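Local coordinates for cobalamin (Vitamin B12) biosynthesis CbiX protein (Marinobacter aquaeolei, PDB 3LYH) that probably acts as a metal-binding lyase of the chelatase clan, related to the CbiX proteins of cobalamin biosynthesis, at residues T52-A57 and A91-T96; D81-I86 and I97-P102. All blocks are in the same frame, centred on the assembly; numbering follows the deposited sequence. Where two conformers were deposited one is given.

Contact 1 (T52-A57 and A91-T96)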
ATOM      1  N   THR B  52     -17.881  12.014  -8.657  1.00 18.93           N
ATOM      2  CA  THR B  52     -18.903  11.058  -9.072  1.00 19.28           C
ATOM      3  C   THR B  52     -19.463  10.264  -7.917  1.00 19.18           C
ATOM      4  O   THR B  52     -20.668  10.075  -7.831  1.00 18.72           O
ATOM      5  CB  THR B  52     -18.369  10.102 -10.172  1.00 19.70           C
ATOM      6  OG1 THR B  52     -18.168  10.852 -11.364  1.00 25.41           O
ATOM      7  CG2 THR B  52     -19.347   8.963 -10.437  1.00 22.37           C
ATOM      8  N   ILE B  53     -18.593   9.822  -7.013  1.00 17.22           N
ATOM      9  CA  ILE B  53     -19.054   9.108  -5.834  1.00 15.81           C
ATOM     10  C   ILE B  53     -19.848  10.025  -4.895  1.00 15.99           C
ATOM     11  O   ILE B  53     -20.881   9.623  -4.322  1.00 16.41           O
ATOM     12  CB  ILE B  53     -17.882   8.415  -5.109  1.00 13.61           C
ATOM     13  CG1 ILE B  53     -17.222   7.370  -6.007  1.00 16.96           C
ATOM     14  CG2 ILE B  53     -18.360   7.746  -3.782  1.00 15.93           C
ATOM     15  CD1 ILE B  53     -18.164   6.277  -6.540  1.00 18.68           C
ATOM     16  N   VAL B  54     -19.366  11.249  -4.704  1.00 17.94           N
ATOM     17  CA  VAL B  54     -20.073  12.171  -3.808  1.00 18.54           C
ATOM     18  C   VAL B  54     -21.423  12.533  -4.412  1.00 18.79           C
ATOM     19  O   VAL B  54     -22.434  12.485  -3.726  1.00 19.10           O
ATOM     20  CB  VAL B  54     -19.232  13.428  -3.458  1.00 19.68           C
ATOM     21  CG1 VAL B  54     -20.109  14.442  -2.753  1.00 18.80           C
ATOM     22  CG2 VAL B  54     -18.001  13.053  -2.612  1.00 22.70           C
ATOM     23  N   ASN B  55     -21.419  12.817  -5.714  1.00 21.02           N
ATOM     24  CA  ASN B  55     -22.645  13.144  -6.461  1.00 25.25           C
ATOM     25  C   ASN B  55     -23.681  12.019  -6.326  1.00 24.78           C
ATOM     26  O   ASN B  55     -24.863  12.265  -6.105  1.00 27.96           O
ATOM     27  CB  ASN B  55     -22.292  13.423  -7.928  1.00 25.38           C
ATOM     28  CG  ASN B  55     -23.295  14.312  -8.627  1.00 36.13           C
ATOM     29  OD1 ASN B  55     -23.482  15.467  -8.252  1.00 38.53           O
ATOM     30  ND2 ASN B  55     -23.930  13.784  -9.671  1.00 39.68           N
ATOM     31  N   ARG B  56     -23.209  10.775  -6.405  1.00 25.34           N
ATOM     32  CA  ARG B  56     -24.055   9.592  -6.297  1.00 26.41           C
ATOM     33  C   ARG B  56     -24.609   9.324  -4.888  1.00 25.49           C
ATOM     34  O   ARG B  56     -25.777   8.940  -4.742  1.00 27.64           O
ATOM     35  CB  ARG B  56     -23.275   8.332  -6.758  1.00 28.26           C
ATOM     36  CG  ARG B  56     -23.280   8.053  -8.252  1.00 31.38           C
ATOM     37  CD  ARG B  56     -23.164   6.535  -8.512  1.00 39.70           C
ATOM     38  NE  ARG B  56     -22.620   6.241  -9.839  1.00 42.12           N
ATOM     39  CZ  ARG B  56     -21.379   5.815 -10.109  1.00 52.98           C
ATOM     40  NH1 ARG B  56     -20.479   5.576  -9.149  1.00 51.54           N
ATOM     41  NH2 ARG B  56     -21.029   5.615 -11.383  1.00 55.33           N
ATOM     42  N   ALA B  57     -23.773   9.460  -3.867  1.00 20.37           N
ATOM     43  CA  ALA B  57     -24.202   9.242  -2.495  1.00 20.19           C
ATOM     44  C   ALA B  57     -25.203  10.355  -2.123  1.00 22.47           C
ATOM     45  O   ALA B  57     -26.209  10.090  -1.468  1.00 22.90           O
ATOM     46  CB  ALA B  57     -23.000   9.225  -1.555  1.00 19.10           C
ATOM     47  N   ALA B  91     -18.149  22.304  -0.751  1.00 23.66           N
ATOM     48  CA  ALA B  91     -18.870  23.527  -1.189  1.00 26.70           C
ATOM     49  C   ALA B  91     -19.784  23.280  -2.385  1.00 26.76           C
ATOM     50  O   ALA B  91     -20.925  23.707  -2.401  1.00 28.22           O
ATOM     51  CB  ALA B  91     -17.872  24.630  -1.498  1.00 28.18           C
ATOM     52  N   GLU B  92     -19.272  22.589  -3.392  1.00 28.22           N
ATOM     53  CA  GLU B  92     -20.032  22.248  -4.592  1.00 27.38           C
ATOM     54  C   GLU B  92     -21.250  21.369  -4.277  1.00 27.54           C
ATOM     55  O   GLU B  92     -22.297  21.551  -4.882  1.00 26.14           O
ATOM     56  CB  GLU B  92     -19.103  21.584  -5.613  1.00 29.42           C
ATOM     57  CG  GLU B  92     -19.710  21.195  -6.942  1.00 38.37           C
ATOM     58  CD  GLU B  92     -18.694  20.511  -7.876  1.00 49.23           C
ATOM     59  OE1 GLU B  92     -17.461  20.666  -7.666  1.00 57.59           O
ATOM     60  OE2 GLU B  92     -19.138  19.820  -8.825  1.00 54.15           O
ATOM     61  N   HIS B  93     -21.127  20.439  -3.322  1.00 26.46           N
ATOM     62  CA  HIS B  93     -22.233  19.523  -3.029  1.00 25.84           C
ATOM     63  C   HIS B  93     -22.944  19.770  -1.697  1.00 23.16           C
ATOM     64  O   HIS B  93     -23.928  19.098  -1.429  1.00 27.63           O
ATOM     65  CB  HIS B  93     -21.750  18.066  -3.145  1.00 27.02           C
ATOM     66  CG  HIS B  93     -21.246  17.716  -4.511  1.00 30.50           C
ATOM     67  ND1 HIS B  93     -22.076  17.616  -5.608  1.00 27.88           N
ATOM     68  CD2 HIS B  93     -19.994  17.456  -4.964  1.00 27.30           C
ATOM     69  CE1 HIS B  93     -21.360  17.303  -6.672  1.00 33.47           C
ATOM     70  NE2 HIS B  93     -20.094  17.199  -6.310  1.00 28.12           N
ATOM     71  N   GLY B  94     -22.490  20.718  -0.878  1.00 20.53           N
ATOM     72  CA  GLY B  94     -23.070  20.935   0.458  1.00 19.69           C
ATOM     73  C   GLY B  94     -23.053  19.696   1.370  1.00 20.35           C
ATOM     74  O   GLY B  94     -24.066  19.309   1.974  1.00 20.04           O
ATOM     75  N   VAL B  95     -21.886  19.076   1.469  1.00 17.26           N
ATOM     76  CA  VAL B  95     -21.667  17.908   2.320  1.00 17.20           C
ATOM     77  C   VAL B  95     -20.481  18.146   3.250  1.00 15.40           C
ATOM     78  O   VAL B  95     -19.756  19.133   3.080  1.00 15.61           O
ATOM     79  CB  VAL B  95     -21.427  16.641   1.466  1.00 16.02           C
ATOM     80  CG1 VAL B  95     -22.719  16.318   0.631  1.00 19.24           C
ATOM     81  CG2 VAL B  95     -20.234  16.808   0.548  1.00 17.46           C
ATOM     82  N   THR B  96     -20.356  17.250   4.225  1.00 14.81           N
ATOM     83  CA  THR B  96     -19.276  17.198   5.219  1.00 16.30           C
ATOM     84  C   THR B  96     -18.438  15.935   4.941  1.00 14.18           C
ATOM     85  O   THR B  96     -18.980  14.823   4.890  1.00 14.42           O
ATOM     86  CB  THR B  96     -19.815  17.173   6.643  1.00 21.68           C
ATOM     87  OG1 THR B  96     -20.650  18.323   6.833  1.00 23.87           O
ATOM     88  CG2 THR B  96     -18.674  17.226   7.690  1.00 23.34           C
TER
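The C-terminal end of helix 78-93 and the turn after it meet helix 50-59 beside the parallel sheet of this chelatase-clan domain. Val54, Asn55, His93 and Val95 make the contact. Val54 CG1 reaches the His93 ring at CD2, 3.7 Å away, and approaches the ring obliquely. The same methyl touches Val95 CG2 at 4.1 Å. It is placed there by a chi1 of 169°, which sets CG1 anti to the backbone N. Asn55 OD1 lies 3.2 Å from His93 CE1, a close approach but not a hydrogen bond. The amide and ring planes are 58° apart. His93 NE2 is hydrogen-bonded to Asp51 OD2, and Asp51 lies just before Thr52, so this bond joins the same two helices. Without the His93 ring, as with an alanine here, Asp51 would probably lose this partner and Val54 CG1 a neighbour. Gly94, just past the helix, has a positive phi of 57°. Past this turn, Val95 also points toward helix 50-59. Lys58, on helix 50-59, adds a hydrogen bond to His93 O. Further in, Val54 and Val95 both pack on Phe65 of strand 64-69, and Val54 also touches Ile9 of strand 6-12.

Contact 2 (D81-I86 and I97-P102); sequences DVPAMI and IRLAEP
Ile86 and Leu99 meet through torsions that send their branches toward each other between helix 78-93 and strand 96-99. In Ile86, chi1 of -70° puts CG2 anti to the backbone N, and the extended chi2 of 177° carries CD1 outward to the strand. In Leu99, chi1 of 173° sets CG anti to its own N. The two side chains cross at about a right angle. Ile86 CD1 rests 3.7 Å from Leu99 CB, and Leu99 CD1 is also near it. Ile86 CG2 works on the neighbouring residue, 3.8 Å from Ile97 CB. The same methyl lies 3.6 Å from Ile97 O. Leu99 divides its two methyls between two helix residues one turn before Ile86. Its CD1 meets Val82 CG1 at 4.0 Å. Its CD2 meets the ring of Pro83 at CG, 4.1 Å away. The short helix and strand segments run nearly antiparallel, with axes 9.7 Å apart at closest approach. This is the return from helix to strand in a right-handed beta-alpha-beta crossover from strand 64-69. Arg98 points away from the helix, and its NH2 forms a salt bridge with Glu120 of the second subunit. The side chains of 81-86 and 97-102 add non-directional apolar packing, buried at Ile86 and Ile97, exposed at Pro83 and Leu99. Further along the helix, Glu90 OE2 supplies a directional hydrogen bond to Ile97 N.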
ATOM      1  N   ASP B  81      -3.165  18.254  -2.194  1.00 20.36           N
ATOM      2  CA  ASP B  81      -4.175  18.146  -3.240  1.00 21.67           C
ATOM      3  C   ASP B  81      -5.509  17.634  -2.693  1.00 18.67           C
ATOM      4  O   ASP B  81      -6.536  18.188  -3.030  1.00 21.22           O
ATOM      5  CB  ASP B  81      -3.698  17.225  -4.374  1.00 23.48           C
ATOM      6  CG  ASP B  81      -2.493  17.786  -5.135  1.00 33.05           C
ATOM      7  OD1 ASP B  81      -1.958  18.868  -4.789  1.00 35.23           O
ATOM      8  OD2 ASP B  81      -2.066  17.110  -6.090  1.00 41.71           O
ATOM      9  N   VAL B  82      -5.475  16.616  -1.837  1.00 19.98           N
ATOM     10  CA  VAL B  82      -6.710  15.978  -1.342  1.00 20.18           C
ATOM     11  C   VAL B  82      -7.528  16.937  -0.425  1.00 18.38           C
ATOM     12  O   VAL B  82      -8.719  17.062  -0.628  1.00 20.64           O
ATOM     13  CB  VAL B  82      -6.485  14.608  -0.672  1.00 22.12           C
ATOM     14  CG1 VAL B  82      -7.843  14.015  -0.163  1.00 20.64           C
ATOM     15  CG2 VAL B  82      -5.831  13.609  -1.648  1.00 27.59           C
ATOM     16  N   PRO B  83      -6.883  17.625   0.537  1.00 16.14           N
ATOM     17  CA  PRO B  83      -7.666  18.636   1.274  1.00 16.15           C
ATOM     18  C   PRO B  83      -8.308  19.688   0.423  1.00 16.12           C
ATOM     19  O   PRO B  83      -9.455  20.054   0.671  1.00 16.52           O
ATOM     20  CB  PRO B  83      -6.646  19.251   2.241  1.00 16.38           C
ATOM     21  CG  PRO B  83      -5.673  18.158   2.460  1.00 16.25           C
ATOM     22  CD  PRO B  83      -5.608  17.347   1.196  1.00 13.06           C
ATOM     23  N   ALA B  84      -7.615  20.154  -0.621  1.00 17.46           N
ATOM     24  CA  ALA B  84      -8.241  21.153  -1.497  1.00 16.86           C
ATOM     25  C   ALA B  84      -9.412  20.544  -2.294  1.00 14.78           C
ATOM     26  O   ALA B  84     -10.402  21.217  -2.513  1.00 18.02           O
ATOM     27  CB  ALA B  84      -7.202  21.823  -2.438  1.00 17.94           C
HETATM   28  N   MSE B  85      -9.316  19.279  -2.703  1.00 16.95           N
HETATM   29  CA  MSE B  85     -10.422  18.607  -3.399  0.50 18.50           C
HETATM   30  C   MSE B  85     -11.634  18.462  -2.493  1.00 17.54           C
HETATM   31  O   MSE B  85     -12.758  18.715  -2.886  1.00 15.17           O
HETATM   32  CB  MSE B  85      -9.993  17.235  -3.897  0.50 20.24           C
HETATM   33  CG  MSE B  85      -9.101  17.293  -5.082  0.50 21.74           C
HETATM   34 SE   MSE B  85      -8.532  15.496  -5.445  0.38 20.46          SE
HETATM   35  CE  MSE B  85     -10.281  14.632  -5.530  0.50 23.84           C
ATOM     36  N   ILE B  86     -11.365  18.069  -1.241  1.00 18.13           N
ATOM     37  CA  ILE B  86     -12.409  17.928  -0.220  1.00 17.51           C
ATOM     38  C   ILE B  86     -13.124  19.257   0.068  1.00 20.79           C
ATOM     39  O   ILE B  86     -14.363  19.303   0.047  1.00 19.72           O
ATOM     40  CB  ILE B  86     -11.838  17.255   1.059  1.00 18.08           C
ATOM     41  CG1 ILE B  86     -11.530  15.794   0.771  1.00 24.33           C
ATOM     42  CG2 ILE B  86     -12.807  17.394   2.223  1.00 19.01           C
ATOM     43  CD1 ILE B  86     -10.880  15.035   1.950  1.00 20.22           C
ATOM     44  N   ILE B  97     -17.139  16.127   4.734  1.00 14.24           N
ATOM     45  CA  ILE B  97     -16.213  15.043   4.400  1.00 12.78           C
ATOM     46  C   ILE B  97     -15.013  15.098   5.331  1.00 16.11           C
ATOM     47  O   ILE B  97     -14.251  16.064   5.280  1.00 16.97           O
ATOM     48  CB  ILE B  97     -15.726  15.125   2.930  1.00 12.94           C
ATOM     49  CG1 ILE B  97     -16.887  15.304   1.968  1.00 12.78           C
ATOM     50  CG2 ILE B  97     -14.778  13.931   2.540  1.00 12.40           C
ATOM     51  CD1 ILE B  97     -16.452  15.710   0.527  1.00 15.80           C
ATOM     52  N   ARG B  98     -14.873  14.070   6.173  1.00 13.45           N
ATOM     53  CA  ARG B  98     -13.705  13.897   7.006  1.00 15.48           C
ATOM     54  C   ARG B  98     -12.627  13.196   6.190  1.00 15.00           C
ATOM     55  O   ARG B  98     -12.921  12.284   5.446  1.00 13.82           O
ATOM     56  CB  ARG B  98     -14.032  13.063   8.229  1.00 16.49           C
ATOM     57  CG  ARG B  98     -12.860  12.873   9.145  1.00 18.18           C
ATOM     58  CD  ARG B  98     -13.263  12.321  10.524  1.00 22.70           C
ATOM     59  NE  ARG B  98     -13.543  10.888  10.537  1.00 29.54           N
ATOM     60  CZ  ARG B  98     -12.615   9.919  10.611  1.00 29.20           C
ATOM     61  NH1 ARG B  98     -11.304  10.204  10.663  1.00 25.46           N
ATOM     62  NH2 ARG B  98     -13.005   8.650  10.639  1.00 28.43           N
ATOM     63  N   LEU B  99     -11.386  13.622   6.366  1.00 13.46           N
ATOM     64  CA  LEU B  99     -10.233  12.987   5.741  1.00 13.40           C
ATOM     65  C   LEU B  99      -9.531  12.152   6.811  1.00 15.68           C
ATOM     66  O   LEU B  99      -8.958  12.692   7.760  1.00 14.46           O
ATOM     67  CB  LEU B  99      -9.320  14.074   5.153  1.00 14.86           C
ATOM     68  CG  LEU B  99      -7.971  13.603   4.606  1.00 16.57           C
ATOM     69  CD1 LEU B  99      -8.238  12.533   3.543  1.00 13.39           C
ATOM     70  CD2 LEU B  99      -7.137  14.738   4.091  1.00 19.43           C
ATOM     71  N   ALA B 100      -9.649  10.826   6.714  1.00 14.01           N
ATOM     72  CA  ALA B 100      -8.954   9.916   7.607  1.00 15.30           C
ATOM     73  C   ALA B 100      -7.469   9.844   7.271  1.00 13.17           C
ATOM     74  O   ALA B 100      -7.059  10.231   6.165  1.00 13.27           O
ATOM     75  CB  ALA B 100      -9.600   8.531   7.523  1.00 13.97           C
ATOM     76  N   GLU B 101      -6.655   9.349   8.219  1.00 11.97           N
ATOM     77  CA  GLU B 101      -5.243   9.058   7.959  0.50 12.61           C
ATOM     78  C   GLU B 101      -5.132   7.989   6.846  1.00 11.49           C
ATOM     79  O   GLU B 101      -6.017   7.149   6.715  1.00 12.17           O
ATOM     80  CB  GLU B 101      -4.512   8.615   9.263  0.50 15.55           C
ATOM     81  CG  GLU B 101      -4.863   7.199   9.773  0.50 20.01           C
ATOM     82  CD  GLU B 101      -4.235   6.796  11.131  0.50 17.90           C
ATOM     83  OE1 GLU B 101      -3.503   7.648  11.706  0.50 20.31           O
ATOM     84  OE2 GLU B 101      -4.509   5.629  11.600  0.50 13.01           O
ATOM     85  N   PRO B 102      -4.031   7.981   6.071  1.00 12.39           N
ATOM     86  CA  PRO B 102      -3.784   6.932   5.086  1.00 11.52           C
ATOM     87  C   PRO B 102      -3.693   5.556   5.789  1.00 10.66           C
ATOM     88  O   PRO B 102      -3.259   5.500   6.965  1.00 12.14           O
ATOM     89  CB  PRO B 102      -2.440   7.304   4.485  1.00 14.20           C
ATOM     90  CG  PRO B 102      -1.881   8.279   5.319  1.00 20.49           C
ATOM     91  CD  PRO B 102      -2.889   8.915   6.131  1.00 14.03           C
TER

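Both contacts use helix 78-93. Contact 2 is the more buried and lies nearer the centre of the chain. It holds the helix against strand 96-99 with aliphatic side chains. Contact 1 is about 13 Å away between centres and only partly buried. It joins the end of the same helix to a neighbouring helix, 50-59, and mixes valine packing with an imidazole and an amide. The segments of the two contacts alternate along the chain, and 91-96 leads directly into 97-102. The second subunit reaches residues of contact 2, whereas no other chain of the assembly touches the segments of contact 1.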